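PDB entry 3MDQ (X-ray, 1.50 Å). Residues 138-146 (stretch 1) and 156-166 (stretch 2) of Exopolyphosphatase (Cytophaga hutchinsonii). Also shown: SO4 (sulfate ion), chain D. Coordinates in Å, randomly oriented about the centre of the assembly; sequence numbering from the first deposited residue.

Stretch 1 138-146: IGGGSVEFI
Stretch 2 (156-166) KQSFEIGGQRL

Strands 143-146 and 156-159 run antiparallel, at 167°, with axes 4.7 Å apart. Val-143 pairs with Phe-159: Val-143 N to Phe-159 O and Val-143 O to Phe-159 N are both 2.9 Å. Phe-145 pairs with Gln-157: Phe-145 N to Gln-157 O is 3.0 Å and Phe-145 O to Gln-157 N 2.9 Å. Both are hydrogen-bonded pairs. Glu-144/Ser-158 and Ile-146/Lys-156 are the non-hydrogen-bonded pairs, with CA atoms 4.2 Å apart.

Before the strand, Gly-139 (phi/psi -119/-174), Gly-140 (-72/-26) and Gly-141 (-110/-41) form a loop. Its carbonyls meet the helix start, where Gly-162 (-61/161) is the N-cap. Gly-163 N donates to Gly-139 O at 3.0 Å. Gln-164 N bonds weakly to Gly-140 O at 2.8 Å. A CB on Gly-162 would clash with Gly-141 C. The loop amides face the sulfate: Gly-140 N to O2, Gly-141 N and Ser-142 N to O1, each 2.9 Å.

On the sheet face of Glu-144 and Ser-158, Glu-144 (chi1 m, chi2 p) curls so that OE2 accepts from Ser-158 OG (chi1 t) at 2.7 Å and Ser-142 OG (chi1 p) at 2.6 Å. Extended Arg-165 (m, t, t) places NE 2.9 Å from Gly-141 O, a hydrogen bond. On the face of Val-143, Phe-145, Gln-157 and Phe-159, the two Phe rings (both chi1 m) meet obliquely, planes at 73°; Phe-145 CD2 lies 3.6 Å from Phe-159 CD1. Val-143 CG2 (chi1 t) packs 3.7 Å from Ile-161 CG1 (chi1 p).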

# COMPACT_ATOMS: atom_id res chain seq x y z
N ILE A 138 2.88 -0.06 3.20
CA ILE A 138 1.96 0.19 4.32
C ILE A 138 0.56 0.46 3.81
O ILE A 138 0.35 1.39 3.00
CB ILE A 138 2.37 1.40 5.15
CG1 ILE A 138 3.76 1.17 5.74
CG2 ILE A 138 1.35 1.62 6.27
CD1 ILE A 138 4.30 2.43 6.45
N GLY A 139 -0.37 -0.38 4.21
CA GLY A 139 -1.76 -0.20 3.85
C GLY A 139 -2.61 -0.04 5.11
O GLY A 139 -2.07 0.03 6.21
N GLY A 140 -3.93 0.02 4.96
CA GLY A 140 -4.80 0.06 6.10
C GLY A 140 -4.94 -1.21 6.88
O GLY A 140 -5.24 -1.19 8.07
N GLY A 141 -4.72 -2.36 6.23
CA GLY A 141 -4.90 -3.63 6.86
C GLY A 141 -3.64 -4.40 7.14
O GLY A 141 -3.49 -4.99 8.20
N SER A 142 -2.71 -4.38 6.18
CA SER A 142 -1.43 -5.08 6.38
C SER A 142 -0.24 -4.27 5.91
O SER A 142 -0.39 -3.24 5.27
CB SER A 142 -1.46 -6.42 5.65
OG SER A 142 -1.45 -6.24 4.25
N VAL A 143 0.95 -4.72 6.35
CA VAL A 143 2.20 -4.17 5.90
C VAL A 143 3.06 -5.34 5.40
O VAL A 143 3.26 -6.35 6.09
CB VAL A 143 2.94 -3.44 7.03
CG1 VAL A 143 4.29 -2.88 6.54
CG2 VAL A 143 2.03 -2.29 7.65
N GLU A 144 3.53 -5.22 4.16
CA GLU A 144 4.39 -6.23 3.55
C GLU A 144 5.83 -5.72 3.51
O GLU A 144 6.06 -4.55 3.19
CB GLU A 144 3.96 -6.57 2.12
CG GLU A 144 2.71 -7.42 2.00
CD GLU A 144 1.47 -6.71 2.43
OE1 GLU A 144 1.14 -5.68 1.84
OE2 GLU A 144 0.80 -7.21 3.37
N PHE A 145 6.75 -6.60 3.84
CA PHE A 145 8.16 -6.34 3.78
C PHE A 145 8.80 -7.36 2.86
O PHE A 145 8.48 -8.57 2.95
CB PHE A 145 8.80 -6.47 5.14
CG PHE A 145 8.37 -5.42 6.13
CD1 PHE A 145 8.96 -4.19 6.16
CD2 PHE A 145 7.38 -5.71 7.06
CE1 PHE A 145 8.56 -3.24 7.07
CE2 PHE A 145 7.01 -4.77 7.98
CZ PHE A 145 7.59 -3.55 8.00
N ILE A 146 9.67 -6.89 1.96
CA ILE A 146 10.37 -7.75 1.03
C ILE A 146 11.85 -7.37 0.97
O ILE A 146 12.17 -6.16 0.84
CB ILE A 146 9.80 -7.67 -0.41
CG1 ILE A 146 8.27 -7.79 -0.45
CG2 ILE A 146 10.47 -8.73 -1.31
CD1 ILE A 146 7.56 -6.48 -0.49
N LYS A 156 10.46 -12.55 2.26
CA LYS A 156 9.29 -11.65 2.34
C LYS A 156 8.35 -12.10 3.43
O LYS A 156 8.27 -13.29 3.75
CB LYS A 156 8.53 -11.54 1.03
CG LYS A 156 7.62 -12.70 0.61
CD LYS A 156 8.33 -13.98 0.38
CE LYS A 156 7.35 -15.09 0.02
NZ LYS A 156 8.02 -16.31 -0.54
N GLN A 157 7.61 -11.15 4.01
CA GLN A 157 6.61 -11.49 5.02
C GLN A 157 5.60 -10.36 5.11
O GLN A 157 5.96 -9.19 5.02
CB GLN A 157 7.28 -11.76 6.37
CG GLN A 157 6.32 -12.37 7.38
CD GLN A 157 7.00 -13.19 8.45
OE1 GLN A 157 8.12 -13.69 8.27
NE2 GLN A 157 6.31 -13.33 9.59
N SER A 158 4.33 -10.73 5.29
CA SER A 158 3.24 -9.81 5.52
C SER A 158 2.87 -9.87 7.00
O SER A 158 2.81 -10.94 7.60
CB SER A 158 2.05 -10.25 4.68
OG SER A 158 0.92 -9.43 4.89
N PHE A 159 2.56 -8.71 7.56
CA PHE A 159 2.13 -8.58 8.94
C PHE A 159 0.80 -7.81 8.99
O PHE A 159 0.63 -6.78 8.35
CB PHE A 159 3.18 -7.80 9.75
CG PHE A 159 4.54 -8.46 9.80
CD1 PHE A 159 5.46 -8.25 8.78
CD2 PHE A 159 4.89 -9.27 10.85
CE1 PHE A 159 6.70 -8.85 8.83
CE2 PHE A 159 6.12 -9.86 10.91
CZ PHE A 159 7.03 -9.65 9.89
N GLU A 160 -0.13 -8.29 9.82
CA GLU A 160 -1.47 -7.65 9.94
C GLU A 160 -1.40 -6.49 10.95
O GLU A 160 -1.95 -6.53 12.07
CB GLU A 160 -2.54 -8.72 10.27
CG GLU A 160 -2.76 -9.71 9.08
CD GLU A 160 -3.33 -9.07 7.75
OE1 GLU A 160 -4.04 -8.04 7.79
OE2 GLU A 160 -3.10 -9.64 6.65
N ILE A 161 -0.67 -5.47 10.53
CA ILE A 161 -0.40 -4.25 11.33
C ILE A 161 -0.63 -2.99 10.52
O ILE A 161 -0.05 -1.92 10.76
CB ILE A 161 1.06 -4.30 11.91
CG1 ILE A 161 2.08 -4.26 10.79
CG2 ILE A 161 1.23 -5.52 12.84
CD1 ILE A 161 3.57 -4.18 11.30
N GLY A 162 -1.52 -3.07 9.52
CA GLY A 162 -1.89 -1.91 8.75
C GLY A 162 -2.54 -0.83 9.63
O GLY A 162 -2.98 -1.09 10.73
N GLY A 163 -2.55 0.40 9.13
CA GLY A 163 -2.88 1.54 9.99
C GLY A 163 -4.27 1.54 10.56
O GLY A 163 -4.45 2.02 11.66
N GLN A 164 -5.25 1.05 9.81
CA GLN A 164 -6.62 0.97 10.36
C GLN A 164 -6.65 0.04 11.56
O GLN A 164 -7.32 0.33 12.56
CB GLN A 164 -7.61 0.52 9.27
CG GLN A 164 -9.08 0.44 9.74
CD GLN A 164 -9.67 1.81 9.93
OE1 GLN A 164 -9.95 2.50 8.95
NE2 GLN A 164 -9.81 2.25 11.18
N ARG A 165 -5.94 -1.09 11.47
CA ARG A 165 -5.87 -2.00 12.61
C ARG A 165 -5.19 -1.34 13.79
O ARG A 165 -5.68 -1.48 14.91
CB ARG A 165 -5.10 -3.27 12.26
CG ARG A 165 -5.74 -4.12 11.18
CD ARG A 165 -4.89 -5.42 11.04
NE ARG A 165 -5.37 -6.28 9.97
CZ ARG A 165 -6.26 -7.27 10.13
NH1 ARG A 165 -6.80 -7.50 11.32
NH2 ARG A 165 -6.59 -8.01 9.09
N LEU A 166 -4.10 -0.63 13.57
CA LEU A 166 -3.34 -0.01 14.65
C LEU A 166 -4.19 1.01 15.38
O LEU A 166 -4.23 0.98 16.63
CB LEU A 166 -2.07 0.64 14.15
CG LEU A 166 -1.03 -0.31 13.55
CD1 LEU A 166 0.18 0.48 13.08
CD2 LEU A 166 -0.65 -1.47 14.51
S SO4 D . -4.07 -2.65 2.39
O1 SO4 D . -3.54 -3.07 3.71
O2 SO4 D . -4.69 -1.28 2.46
O3 SO4 D . -2.95 -2.63 1.43
O4 SO4 D . -4.94 -3.77 2.08